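Local coordinates for CLIP-associating protein 2 (Mus musculus, PDB 3WOZ) that probably binds tubulin through TOG domains built of HEAT repeats and contributes to the control of microtubule dynamics, at residues Ile114-Phe119 with Leu148-Thr153; Ile127-Thr132 with Arg170-Arg175; Arg161-Ser166 with Ile197-Leu202; Thr178-Pro183 with Lys190-Val195. All blocks are in the same frame, centred on the assembly; numbering follows the deposited sequence.

Contact 1: residues Ile114-Phe119 with Leu148-Thr153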
loop_
_atom_site.group_PDB
_atom_site.type_symbol
_atom_site.label_atom_id
_atom_site.label_comp_id
_atom_site.label_asym_id
_atom_site.label_seq_id
_atom_site.Cartn_x
_atom_site.Cartn_y
_atom_site.Cartn_z
ATOM N N ILE A 114 2.886 -2.106 9.073
ATOM C CA ILE A 114 1.734 -2.500 9.882
ATOM C C ILE A 114 0.635 -3.078 8.981
ATOM O O ILE A 114 0.127 -4.164 9.243
ATOM C CB ILE A 114 1.189 -1.303 10.720
ATOM C CG1 ILE A 114 2.259 -0.775 11.687
ATOM C CG2 ILE A 114 -0.090 -1.676 11.471
ATOM C CD1 ILE A 114 2.790 -1.789 12.668
ATOM N N THR A 115 0.293 -2.350 7.919
ATOM C CA THR A 115 -0.680 -2.813 6.922
ATOM C C THR A 115 -0.325 -4.204 6.415
ATOM O O THR A 115 -1.163 -5.098 6.416
ATOM C CB THR A 115 -0.761 -1.845 5.719
ATOM O OG1 THR A 115 -1.089 -0.537 6.190
ATOM C CG2 THR A 115 -1.829 -2.296 4.708
ATOM N N ARG A 116 0.925 -4.377 6.004
ATOM C CA ARG A 116 1.384 -5.621 5.388
ATOM C C ARG A 116 1.221 -6.840 6.287
ATOM O O ARG A 116 0.959 -7.939 5.792
ATOM C CB ARG A 116 2.839 -5.480 4.950
ATOM C CG ARG A 116 3.243 -6.341 3.757
ATOM C CD ARG A 116 4.514 -5.771 3.111
ATOM N NE ARG A 116 5.542 -5.566 4.126
ATOM C CZ ARG A 116 6.103 -4.402 4.441
ATOM N NH1 ARG A 116 5.782 -3.273 3.810
ATOM N NH2 ARG A 116 7.016 -4.382 5.395
ATOM N N GLU A 117 1.365 -6.640 7.597
ATOM C CA GLU A 117 1.246 -7.738 8.555
ATOM C C GLU A 117 -0.153 -7.863 9.163
ATOM O O GLU A 117 -0.397 -8.763 9.962
ATOM C CB GLU A 117 2.312 -7.623 9.665
ATOM C CG GLU A 117 2.082 -6.488 10.666
ATOM C CD GLU A 117 3.239 -6.307 11.652
ATOM O OE1 GLU A 117 4.378 -6.712 11.341
ATOM O OE2 GLU A 117 3.008 -5.744 12.742
ATOM N N SER A 118 -1.066 -6.973 8.781
ATOM C CA SER A 118 -2.393 -6.933 9.409
ATOM C C SER A 118 -3.553 -7.459 8.542
ATOM O O SER A 118 -4.672 -7.586 9.023
ATOM C CB SER A 118 -2.715 -5.513 9.885
ATOM O OG SER A 118 -1.705 -5.016 10.750
ATOM N N PHE A 119 -3.286 -7.763 7.277
ATOM C CA PHE A 119 -4.358 -8.109 6.336
ATOM C C PHE A 119 -4.023 -9.371 5.556
ATOM O O PHE A 119 -2.849 -9.672 5.377
ATOM C CB PHE A 119 -4.607 -6.946 5.368
ATOM C CG PHE A 119 -5.175 -5.721 6.020
ATOM C CD1 PHE A 119 -6.545 -5.612 6.258
ATOM C CD2 PHE A 119 -4.344 -4.663 6.387
ATOM C CE1 PHE A 119 -7.075 -4.474 6.856
ATOM C CE2 PHE A 119 -4.867 -3.522 6.991
ATOM C CZ PHE A 119 -6.234 -3.426 7.224
ATOM N N LEU A 148 6.755 -1.605 -6.034
ATOM C CA LEU A 148 7.595 -2.784 -6.261
ATOM C C LEU A 148 8.236 -3.322 -4.981
ATOM O O LEU A 148 8.217 -4.533 -4.730
ATOM C CB LEU A 148 8.662 -2.502 -7.327
ATOM C CG LEU A 148 8.174 -2.210 -8.757
ATOM C CD1 LEU A 148 9.281 -1.548 -9.587
ATOM C CD2 LEU A 148 7.621 -3.469 -9.458
ATOM N N LYS A 149 8.799 -2.430 -4.166
ATOM C CA LYS A 149 9.383 -2.851 -2.889
ATOM C C LYS A 149 8.348 -3.551 -2.008
ATOM O O LYS A 149 8.654 -4.551 -1.355
ATOM C CB LYS A 149 10.000 -1.667 -2.142
ATOM C CG LYS A 149 11.374 -1.264 -2.645
ATOM C CD LYS A 149 11.932 -0.130 -1.798
ATOM C CE LYS A 149 13.410 0.118 -2.064
ATOM N NZ LYS A 149 13.819 1.418 -1.449
ATOM N N TYR A 150 7.125 -3.033 -2.010
ATOM C CA TYR A 150 6.047 -3.618 -1.223
ATOM C C TYR A 150 5.661 -5.004 -1.755
ATOM O O TYR A 150 5.546 -5.954 -0.971
ATOM C CB TYR A 150 4.842 -2.678 -1.177
ATOM C CG TYR A 150 3.809 -3.034 -0.127
ATOM C CD1 TYR A 150 2.894 -4.071 -0.338
ATOM C CD2 TYR A 150 3.734 -2.327 1.069
ATOM C CE1 TYR A 150 1.938 -4.396 0.621
ATOM C CE2 TYR A 150 2.777 -2.640 2.029
ATOM C CZ TYR A 150 1.887 -3.679 1.799
ATOM O OH TYR A 150 0.937 -3.989 2.745
ATOM N N ILE A 151 5.481 -5.120 -3.073
ATOM C CA ILE A 151 5.250 -6.430 -3.712
ATOM C C ILE A 151 6.305 -7.412 -3.244
ATOM O O ILE A 151 5.979 -8.472 -2.723
ATOM C CB ILE A 151 5.351 -6.402 -5.270
ATOM C CG1 ILE A 151 4.655 -5.186 -5.893
ATOM C CG2 ILE A 151 4.870 -7.737 -5.872
ATOM C CD1 ILE A 151 3.169 -5.249 -5.962
ATOM N N GLU A 152 7.571 -7.042 -3.436
ATOM C CA GLU A 152 8.691 -7.909 -3.093
ATOM C C GLU A 152 8.607 -8.404 -1.650
ATOM O O GLU A 152 8.778 -9.594 -1.397
ATOM C CB GLU A 152 10.033 -7.213 -3.329
ATOM C CG GLU A 152 11.148 -8.203 -3.659
ATOM C CD GLU A 152 12.464 -7.897 -2.975
ATOM O OE1 GLU A 152 12.799 -6.705 -2.795
ATOM O OE2 GLU A 152 13.177 -8.868 -2.630
ATOM N N THR A 153 8.336 -7.495 -0.714
ATOM C CA THR A 153 8.245 -7.859 0.706
ATOM C C THR A 153 7.028 -8.751 0.978
ATOM O O THR A 153 7.103 -9.688 1.772
ATOM C CB THR A 153 8.225 -6.610 1.609
ATOM O OG1 THR A 153 9.277 -5.721 1.216
ATOM C CG2 THR A 153 8.414 -6.987 3.072
#
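Arg116 of helix 102-118 meets Tyr150 and Thr153 of helix 141-155 largely with its aliphatic stem. The CH-pi contact is central: Arg116 CD sits over the Tyr150 ring, 3.7 Å from its centroid and 15° off the ring normal. A trans first torsion (chi1 -166°) sends the Tyr150 phenol across to the other helix, where the two side chains run past each other in opposite directions. Van der Waals packing surrounds this. Tyr150 OH ends 3.1 Å from Arg116 CA, and Thr115 CG2 lies 3.8 Å from the same hydroxyl oxygen. Beyond the bend at chi3 (51°), the guanidinium stands steeply against the phenol ring, with Tyr150 CD2 at its edge and Thr153 over one face; Thr153 CG2 approaches Arg116 NE to 3.4 Å. Polar anchoring is local: Arg116 NH2 forms a salt bridge with Asp113, and Thr153 OG1 bonds back to Lys149 O at 2.9 Å. A leucine in place of Arg116 would probably leave Asp113 without its charge partner and uncover part of the Tyr150 face. The axes of the two segments, 11.5 Å apart, are thus bridged by long side chains through dispersion, while the arginine charge is probably balanced by Asp113 of the same helix.

Contact 2: residues Ile127-Thr132 with Arg170-Arg175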
loop_
_atom_site.group_PDB
_atom_site.type_symbol
_atom_site.label_atom_id
_atom_site.label_comp_id
_atom_site.label_asym_id
_atom_site.label_seq_id
_atom_site.Cartn_x
_atom_site.Cartn_y
_atom_site.Cartn_z
ATOM N N ILE A 127 -4.943 -6.129 -4.760
ATOM C CA ILE A 127 -4.933 -4.670 -4.803
ATOM C C ILE A 127 -3.670 -4.169 -5.494
ATOM O O ILE A 127 -3.721 -3.224 -6.283
ATOM C CB ILE A 127 -5.055 -4.063 -3.391
ATOM C CG1 ILE A 127 -6.489 -4.219 -2.882
ATOM C CG2 ILE A 127 -4.635 -2.588 -3.378
ATOM C CD1 ILE A 127 -6.601 -4.242 -1.394
ATOM N N LEU A 128 -2.548 -4.821 -5.209
ATOM C CA LEU A 128 -1.270 -4.424 -5.778
ATOM C C LEU A 128 -1.191 -4.680 -7.284
ATOM O O LEU A 128 -0.559 -3.917 -8.014
ATOM C CB LEU A 128 -0.119 -5.113 -5.045
ATOM C CG LEU A 128 0.146 -4.694 -3.590
ATOM C CD1 LEU A 128 1.250 -5.539 -2.997
ATOM C CD2 LEU A 128 0.496 -3.230 -3.473
HETATM N N MSE A 129 -1.835 -5.748 -7.748
HETATM C CA MSE A 129 -1.858 -6.042 -9.179
HETATM C C MSE A 129 -2.674 -4.998 -9.946
HETATM O O MSE A 129 -2.206 -4.468 -10.951
HETATM C CB MSE A 129 -2.347 -7.467 -9.453
HETATM C CG MSE A 129 -1.403 -8.571 -8.968
HETATM SE SE MSE A 129 0.452 -8.463 -9.590
HETATM C CE MSE A 129 1.255 -7.506 -8.087
ATOM N N ARG A 130 -3.869 -4.689 -9.449
ATOM C CA ARG A 130 -4.714 -3.641 -10.032
ATOM C C ARG A 130 -4.057 -2.256 -9.985
ATOM O O ARG A 130 -4.150 -1.494 -10.948
ATOM C CB ARG A 130 -6.090 -3.601 -9.355
ATOM C CG ARG A 130 -7.035 -4.726 -9.783
ATOM C CD ARG A 130 -8.399 -4.637 -9.090
ATOM N NE ARG A 130 -8.312 -4.901 -7.652
ATOM C CZ ARG A 130 -8.340 -6.114 -7.101
ATOM N NH1 ARG A 130 -8.454 -7.200 -7.858
ATOM N NH2 ARG A 130 -8.247 -6.242 -5.782
ATOM N N PHE A 131 -3.389 -1.941 -8.875
ATOM C CA PHE A 131 -2.730 -0.643 -8.715
ATOM C C PHE A 131 -1.571 -0.457 -9.698
ATOM O O PHE A 131 -1.371 0.637 -10.225
ATOM C CB PHE A 131 -2.253 -0.447 -7.272
ATOM C CG PHE A 131 -1.876 0.974 -6.932
ATOM C CD1 PHE A 131 -2.725 2.033 -7.245
ATOM C CD2 PHE A 131 -0.685 1.247 -6.265
ATOM C CE1 PHE A 131 -2.384 3.343 -6.919
ATOM C CE2 PHE A 131 -0.337 2.555 -5.931
ATOM C CZ PHE A 131 -1.188 3.604 -6.262
ATOM N N THR A 132 -0.825 -1.531 -9.941
ATOM C CA THR A 132 0.286 -1.525 -10.892
ATOM C C THR A 132 -0.179 -1.149 -12.305
ATOM O O THR A 132 0.493 -0.386 -13.001
ATOM C CB THR A 132 1.010 -2.890 -10.903
ATOM O OG1 THR A 132 1.540 -3.158 -9.598
ATOM C CG2 THR A 132 2.153 -2.911 -11.920
ATOM N N ARG A 170 -1.242 -11.194 -15.104
ATOM C CA ARG A 170 -0.502 -11.247 -16.360
ATOM C C ARG A 170 -0.247 -9.833 -16.888
ATOM O O ARG A 170 0.842 -9.532 -17.379
ATOM C CB ARG A 170 -1.292 -12.064 -17.381
ATOM C CG ARG A 170 -0.482 -12.641 -18.526
ATOM C CD ARG A 170 -1.152 -13.884 -19.124
ATOM N NE ARG A 170 -2.596 -13.725 -19.321
ATOM C CZ ARG A 170 -3.532 -14.440 -18.697
ATOM N NH1 ARG A 170 -3.194 -15.389 -17.831
ATOM N NH2 ARG A 170 -4.813 -14.210 -18.949
ATOM N N LEU A 171 -1.261 -8.977 -16.774
ATOM C CA LEU A 171 -1.181 -7.573 -17.182
ATOM C C LEU A 171 -0.203 -6.781 -16.304
ATOM O O LEU A 171 0.449 -5.850 -16.778
ATOM C CB LEU A 171 -2.579 -6.937 -17.137
ATOM C CG LEU A 171 -2.844 -5.498 -17.601
ATOM C CD1 LEU A 171 -2.708 -5.342 -19.111
ATOM C CD2 LEU A 171 -4.229 -5.051 -17.148
ATOM N N ALA A 172 -0.107 -7.163 -15.031
ATOM C CA ALA A 172 0.776 -6.488 -14.076
ATOM C C ALA A 172 2.232 -6.895 -14.254
ATOM O O ALA A 172 3.120 -6.038 -14.272
ATOM C CB ALA A 172 0.320 -6.749 -12.656
ATOM N N VAL A 173 2.470 -8.199 -14.388
ATOM C CA VAL A 173 3.822 -8.726 -14.586
ATOM C C VAL A 173 4.456 -8.188 -15.878
ATOM O O VAL A 173 5.661 -7.933 -15.912
ATOM C CB VAL A 173 3.856 -10.278 -14.528
ATOM C CG1 VAL A 173 5.213 -10.820 -14.956
ATOM C CG2 VAL A 173 3.530 -10.764 -13.124
ATOM N N SER A 174 3.636 -8.005 -16.915
ATOM C CA SER A 174 4.069 -7.398 -18.181
ATOM C C SER A 174 4.687 -6.019 -17.967
ATOM O O SER A 174 5.770 -5.733 -18.473
ATOM C CB SER A 174 2.894 -7.273 -19.155
ATOM O OG SER A 174 2.335 -8.534 -19.452
ATOM N N ARG A 175 3.980 -5.174 -17.221
ATOM C CA ARG A 175 4.452 -3.829 -16.894
ATOM C C ARG A 175 5.775 -3.861 -16.137
ATOM O O ARG A 175 6.671 -3.061 -16.420
ATOM C CB ARG A 175 3.401 -3.065 -16.090
ATOM C CG ARG A 175 2.163 -2.706 -16.892
ATOM C CD ARG A 175 1.294 -1.685 -16.168
ATOM N NE ARG A 175 1.977 -0.405 -15.973
ATOM C CZ ARG A 175 1.358 0.758 -15.778
ATOM N NH1 ARG A 175 2.065 1.868 -15.607
ATOM N NH2 ARG A 175 0.031 0.816 -15.760
#
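Bends at chi2 (-54°) and chi3 (94°) fold the Met129 side chain, modelled as selenomethionine, so that SE comes within 3.5 Å of Ala172 CB on the facing helix. At the other end of the contact a bend at chi3 (63°) turns the Arg175 guanidinium across the end of the Thr132 peptide. Thr132 O lies over one face of that group, 3.0 Å from Arg175 NH2 but above the plane, where the N-H bonds do not point; the approach is probably an electrostatic one between carbonyl and cation. The backbones are nearest at Met129 and Ala172, whose CB points toward helix 121-133 and stands 3.8 Å from Met129 O. Thr132 adds its methyl, CG2 lying 4.0 Å from Ala172 O, while its hydroxyl OG1 is spent on Leu128 O at 2.7 Å within its own helix. Leu128 O thereby takes two donors, Thr132 OG1 and Thr132 N, from opposite faces of its plane. The small alanine lets the axes of the two segments approach to 8.6 Å. Helix 121-133 also packs on helix 141-155, which lies between the two partners in sequence; such contact between alternate helices of the chain is characteristic of the stacked layers in a HEAT-repeat solenoid.

Contact 3: residues Arg161-Ser166 with Ile197-Leu202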
loop_
_atom_site.group_PDB
_atom_site.type_symbol
_atom_site.label_atom_id
_atom_site.label_comp_id
_atom_site.label_asym_id
_atom_site.label_seq_id
_atom_site.Cartn_x
_atom_site.Cartn_y
_atom_site.Cartn_z
ATOM N N ARG A 161 -0.128 -20.209 -3.472
ATOM C CA ARG A 161 -1.431 -20.122 -4.145
ATOM C C ARG A 161 -2.122 -18.760 -3.976
ATOM O O ARG A 161 -3.288 -18.590 -4.353
ATOM C CB ARG A 161 -2.349 -21.291 -3.734
ATOM C CG ARG A 161 -3.549 -21.581 -4.672
ATOM C CD ARG A 161 -3.250 -21.358 -6.166
ATOM N NE ARG A 161 -2.222 -22.256 -6.693
ATOM C CZ ARG A 161 -1.390 -21.953 -7.689
ATOM N NH1 ARG A 161 -1.443 -20.762 -8.274
ATOM N NH2 ARG A 161 -0.491 -22.840 -8.096
ATOM N N ASP A 162 -1.394 -17.787 -3.431
ATOM C CA ASP A 162 -1.860 -16.403 -3.424
ATOM C C ASP A 162 -1.515 -15.743 -4.761
ATOM O O ASP A 162 -2.044 -14.683 -5.097
ATOM C CB ASP A 162 -1.236 -15.617 -2.267
ATOM C CG ASP A 162 -1.727 -16.073 -0.903
ATOM O OD1 ASP A 162 -0.964 -15.917 0.073
ATOM O OD2 ASP A 162 -2.866 -16.576 -0.795
ATOM N N PHE A 163 -0.622 -16.386 -5.512
ATOM C CA PHE A 163 -0.188 -15.897 -6.813
ATOM C C PHE A 163 -0.664 -16.828 -7.931
ATOM O O PHE A 163 -0.214 -17.972 -8.034
ATOM C CB PHE A 163 1.335 -15.743 -6.837
ATOM C CG PHE A 163 1.900 -15.445 -8.199
ATOM C CD1 PHE A 163 2.643 -16.404 -8.880
ATOM C CD2 PHE A 163 1.693 -14.209 -8.802
ATOM C CE1 PHE A 163 3.174 -16.134 -10.143
ATOM C CE2 PHE A 163 2.219 -13.933 -10.066
ATOM C CZ PHE A 163 2.957 -14.899 -10.736
ATOM N N THR A 164 -1.576 -16.325 -8.763
ATOM C CA THR A 164 -2.164 -17.115 -9.847
ATOM C C THR A 164 -2.010 -16.447 -11.214
ATOM O O THR A 164 -1.970 -15.215 -11.322
ATOM C CB THR A 164 -3.666 -17.414 -9.605
ATOM O OG1 THR A 164 -4.369 -16.192 -9.353
ATOM C CG2 THR A 164 -3.856 -18.353 -8.423
ATOM N N ASN A 165 -1.925 -17.278 -12.251
ATOM C CA ASN A 165 -1.861 -16.814 -13.632
ATOM C C ASN A 165 -3.243 -16.399 -14.133
ATOM O O ASN A 165 -3.956 -17.183 -14.764
ATOM C CB ASN A 165 -1.239 -17.889 -14.540
ATOM C CG ASN A 165 -1.046 -17.413 -15.976
ATOM O OD1 ASN A 165 -0.991 -16.216 -16.248
ATOM N ND2 ASN A 165 -0.939 -18.361 -16.901
ATOM N N SER A 166 -3.615 -15.162 -13.821
ATOM C CA SER A 166 -4.861 -14.570 -14.290
ATOM C C SER A 166 -4.549 -13.473 -15.307
ATOM O O SER A 166 -3.384 -13.237 -15.626
ATOM C CB SER A 166 -5.654 -14.005 -13.112
ATOM O OG SER A 166 -4.867 -13.105 -12.353
ATOM N N ILE A 197 11.966 -11.907 -9.611
ATOM C CA ILE A 197 12.695 -12.975 -8.929
ATOM C C ILE A 197 11.843 -13.598 -7.822
ATOM O O ILE A 197 11.667 -14.819 -7.782
ATOM C CB ILE A 197 14.052 -12.468 -8.347
ATOM C CG1 ILE A 197 15.071 -12.188 -9.465
ATOM C CG2 ILE A 197 14.623 -13.443 -7.307
ATOM C CD1 ILE A 197 15.592 -13.422 -10.204
ATOM N N SER A 198 11.311 -12.754 -6.939
ATOM C CA SER A 198 10.527 -13.221 -5.795
ATOM C C SER A 198 9.262 -13.975 -6.210
ATOM O O SER A 198 8.945 -15.008 -5.625
ATOM C CB SER A 198 10.190 -12.070 -4.841
ATOM O OG SER A 198 9.606 -10.978 -5.530
ATOM N N LEU A 199 8.553 -13.465 -7.215
ATOM C CA LEU A 199 7.349 -14.137 -7.717
ATOM C C LEU A 199 7.675 -15.479 -8.375
ATOM O O LEU A 199 6.915 -16.440 -8.242
ATOM C CB LEU A 199 6.565 -13.239 -8.679
ATOM C CG LEU A 199 5.960 -11.934 -8.141
ATOM C CD1 LEU A 199 5.206 -11.208 -9.244
ATOM C CD2 LEU A 199 5.050 -12.166 -6.935
ATOM N N PHE A 200 8.810 -15.539 -9.071
ATOM C CA PHE A 200 9.286 -16.786 -9.674
ATOM C C PHE A 200 9.600 -17.822 -8.597
ATOM O O PHE A 200 9.150 -18.964 -8.685
ATOM C CB PHE A 200 10.515 -16.532 -10.556
ATOM C CG PHE A 200 11.053 -17.768 -11.235
ATOM C CD1 PHE A 200 10.457 -18.263 -12.394
ATOM C CD2 PHE A 200 12.166 -18.429 -10.724
ATOM C CE1 PHE A 200 10.953 -19.402 -13.025
ATOM C CE2 PHE A 200 12.669 -19.570 -11.350
ATOM C CZ PHE A 200 12.063 -20.054 -12.502
ATOM N N GLU A 201 10.355 -17.410 -7.578
ATOM C CA GLU A 201 10.738 -18.300 -6.481
ATOM C C GLU A 201 9.567 -18.669 -5.568
ATOM O O GLU A 201 9.600 -19.708 -4.906
ATOM C CB GLU A 201 11.894 -17.699 -5.669
ATOM C CG GLU A 201 13.251 -17.785 -6.370
ATOM C CD GLU A 201 14.404 -17.252 -5.529
ATOM O OE1 GLU A 201 15.236 -16.502 -6.082
ATOM O OE2 GLU A 201 14.486 -17.580 -4.323
ATOM N N LEU A 202 8.536 -17.825 -5.540
ATOM C CA LEU A 202 7.338 -18.097 -4.748
ATOM C C LEU A 202 6.512 -19.232 -5.349
ATOM O O LEU A 202 6.150 -20.183 -4.654
ATOM C CB LEU A 202 6.475 -16.836 -4.605
ATOM C CG LEU A 202 5.097 -17.011 -3.960
ATOM C CD1 LEU A 202 5.211 -17.277 -2.463
ATOM C CD2 LEU A 202 4.227 -15.801 -4.222
#
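A loop rather than a helix supplies the main group here: Phe163, just after a short 3-10 turn, sends its ring inward against Leu199 and Leu202 in the last turn of helix 186-202. Its first torsion, near trans (chi1 171°), directs the ring toward the helix. Leu199 CB stands over one face of the ring, and the two side chains cross at about a right angle; the touch itself is made by Leu199 CD1, 4.1 Å from Phe163 CE2. Leu202 touches nearer the root, where its CD2 methyl lies 3.9 Å from Phe163 CB. The two leucines, three residues apart on the same side of the helix, therefore take different parts of one phenylalanine, ring and stem. Phe207 of helix 204-212 and Met158 extend the apolar surroundings of Phe163, while Leu199 also rests on Phe125. Farther along the loop, Asn165 centres an inverse gamma turn and Ser166 is the N-cap of helix 167-179, so the chain turns directly from this anchor into the next helix. The contact is wholly apolar, built of dispersion and the burial of Phe163 and Leu199; its fit therefore probably rests on shape, while Asn165 and Ser166 spend their polar groups on Arg170 and Thr169.

Contact 4: residues Thr178-Pro183 with Lys190-Val195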
loop_
_atom_site.group_PDB
_atom_site.type_symbol
_atom_site.label_atom_id
_atom_site.label_comp_id
_atom_site.label_asym_id
_atom_site.label_seq_id
_atom_site.Cartn_x
_atom_site.Cartn_y
_atom_site.Cartn_z
ATOM N N THR A 178 9.088 -4.582 -18.307
ATOM C CA THR A 178 9.628 -3.419 -19.010
ATOM C C THR A 178 10.280 -2.427 -18.053
ATOM O O THR A 178 11.321 -1.846 -18.373
ATOM C CB THR A 178 8.558 -2.711 -19.862
ATOM O OG1 THR A 178 7.380 -2.496 -19.075
ATOM C CG2 THR A 178 8.199 -3.562 -21.076
ATOM N N TRP A 179 9.674 -2.251 -16.878
ATOM C CA TRP A 179 10.239 -1.410 -15.823
ATOM C C TRP A 179 11.613 -1.919 -15.376
ATOM O O TRP A 179 12.378 -1.195 -14.734
ATOM C CB TRP A 179 9.287 -1.321 -14.620
ATOM C CG TRP A 179 7.984 -0.597 -14.885
ATOM C CD1 TRP A 179 7.649 0.114 -16.005
ATOM C CD2 TRP A 179 6.862 -0.491 -13.995
ATOM N NE1 TRP A 179 6.386 0.642 -15.872
ATOM C CE2 TRP A 179 5.880 0.288 -14.651
ATOM C CE3 TRP A 179 6.590 -0.979 -12.709
ATOM C CZ2 TRP A 179 4.646 0.587 -14.064
ATOM C CZ3 TRP A 179 5.357 -0.682 -12.127
ATOM C CH2 TRP A 179 4.403 0.095 -12.807
ATOM N N THR A 180 11.921 -3.165 -15.727
ATOM C CA THR A 180 13.202 -3.777 -15.381
ATOM C C THR A 180 14.333 -3.289 -16.296
ATOM O O THR A 180 15.514 -3.486 -15.999
ATOM C CB THR A 180 13.119 -5.315 -15.426
ATOM O OG1 THR A 180 11.800 -5.741 -15.057
ATOM C CG2 THR A 180 14.113 -5.923 -14.472
ATOM N N THR A 181 13.963 -2.654 -17.402
ATOM C CA THR A 181 14.936 -2.087 -18.331
ATOM C C THR A 181 14.994 -0.564 -18.185
ATOM O O THR A 181 15.749 0.103 -18.897
ATOM C CB THR A 181 14.629 -2.474 -19.806
ATOM O OG1 THR A 181 13.344 -1.968 -20.186
ATOM C CG2 THR A 181 14.652 -3.984 -19.986
ATOM N N GLU A 182 14.200 -0.041 -17.247
ATOM C CA GLU A 182 14.030 1.400 -17.012
ATOM C C GLU A 182 15.349 2.180 -16.998
ATOM O O GLU A 182 16.177 1.985 -16.103
ATOM C CB GLU A 182 13.244 1.640 -15.712
ATOM C CG GLU A 182 12.950 3.105 -15.390
ATOM C CD GLU A 182 12.162 3.805 -16.482
ATOM O OE1 GLU A 182 10.946 3.550 -16.606
ATOM O OE2 GLU A 182 12.761 4.619 -17.214
ATOM N N PRO A 183 15.546 3.059 -18.003
ATOM C CA PRO A 183 16.771 3.858 -18.128
ATOM C C PRO A 183 16.841 5.034 -17.146
ATOM O O PRO A 183 17.934 5.416 -16.722
ATOM C CB PRO A 183 16.704 4.374 -19.571
ATOM C CG PRO A 183 15.242 4.424 -19.882
ATOM C CD PRO A 183 14.645 3.250 -19.158
ATOM N N LYS A 190 16.320 -2.349 -10.225
ATOM C CA LYS A 190 16.588 -3.328 -9.172
ATOM C C LYS A 190 15.312 -3.801 -8.475
ATOM O O LYS A 190 15.215 -4.968 -8.076
ATOM C CB LYS A 190 17.598 -2.782 -8.151
ATOM C CG LYS A 190 18.985 -2.464 -8.728
ATOM C CD LYS A 190 19.684 -3.709 -9.292
ATOM C CE LYS A 190 20.839 -3.328 -10.212
ATOM N NZ LYS A 190 21.395 -4.511 -10.933
ATOM N N ALA A 191 14.341 -2.899 -8.337
ATOM C CA ALA A 191 13.075 -3.223 -7.678
ATOM C C ALA A 191 12.223 -4.171 -8.525
ATOM O O ALA A 191 11.623 -5.104 -7.994
ATOM C CB ALA A 191 12.302 -1.956 -7.339
ATOM N N ALA A 192 12.188 -3.930 -9.835
ATOM C CA ALA A 192 11.440 -4.775 -10.765
ATOM C C ALA A 192 12.013 -6.191 -10.832
ATOM O O ALA A 192 11.264 -7.172 -10.774
ATOM C CB ALA A 192 11.399 -4.143 -12.143
ATOM N N GLN A 193 13.337 -6.286 -10.938
ATOM C CA GLN A 193 14.035 -7.571 -10.956
ATOM C C GLN A 193 13.720 -8.391 -9.714
ATOM O O GLN A 193 13.312 -9.549 -9.817
ATOM C CB GLN A 193 15.547 -7.367 -11.072
ATOM C CG GLN A 193 16.031 -7.225 -12.495
ATOM C CD GLN A 193 17.377 -6.543 -12.600
ATOM O OE1 GLN A 193 18.318 -6.883 -11.881
ATOM N NE2 GLN A 193 17.479 -5.576 -13.507
ATOM N N SER A 194 13.903 -7.775 -8.547
ATOM C CA SER A 194 13.603 -8.422 -7.277
ATOM C C SER A 194 12.155 -8.907 -7.228
ATOM O O SER A 194 11.891 -9.998 -6.727
ATOM C CB SER A 194 13.916 -7.487 -6.101
ATOM O OG SER A 194 13.177 -6.282 -6.191
ATOM N N VAL A 195 11.228 -8.110 -7.764
ATOM C CA VAL A 195 9.816 -8.511 -7.833
ATOM C C VAL A 195 9.638 -9.758 -8.704
ATOM O O VAL A 195 9.020 -10.732 -8.273
ATOM C CB VAL A 195 8.895 -7.356 -8.303
ATOM C CG1 VAL A 195 7.526 -7.874 -8.742
ATOM C CG2 VAL A 195 8.725 -6.344 -7.190
#
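Thr180 and Ala192 close the helical hairpin in which helix 167-179 turns through a short loop into helix 186-202, both within the TOG domain. Their CA atoms are only 5.0 Å apart, and the CB bonds of both residues point toward the opposing segment. Ala192 CB nestles against the threonine, 3.3 Å from Thr180 OG1, and also meets the preceding residue, at 4.3 Å from Trp179 CB. The buried Thr180 hydroxyl is provided for on its own side of the hairpin, by a hydrogen bond to Val176 O, with Ile177 O as a second acceptor close by. Gln193 flanks the same threonine. Its CG is anti to the carbonyl carbon (chi1 -86°) and the chain runs extended beyond it, passing obliquely across the Thr180 methyl; the modelled approach of Gln193 CG to that methyl is too short to be trusted, so the detail of this crossing is doubtful. Cut back to alanine, Gln193 would no longer reach over the Thr180 methyl, and a gap beside Leu225 is likely to open. Leu225, on helix 216-226, touches both Thr180 and Gln193 and so packs over the hairpin from the C-terminal end of the domain. Toward the other side, helix 141-155 meets helix 186-202 through Leu148, which touches Ala191 and Val195, while Trp179 makes a cation-pi contact with Lys144.

Overall arrangement
The contacts lie along the C-terminal half of the all-helical domain, from contact 1, about 7 Å from the chain centre, to contact 4, about 19 Å from it (centres). Contacts 1 and 2, with centres about 15 Å apart, interlock in sequence and meet where Ile151 CD1 packs 3.4 Å from Leu128 CB. Contacts 2 and 3, about 12 Å between centres, also alternate along the chain; Arg170 NH1 and Asn165 OD1 join them by a probable hydrogen bond of 2.8 Å. Contact 4 shares helix 167-179 with contact 2 and helix 186-202 with contact 3, and is nested inside the loop that contact 3 closes. Leu148 and Val195 tie contacts 1 and 4 together.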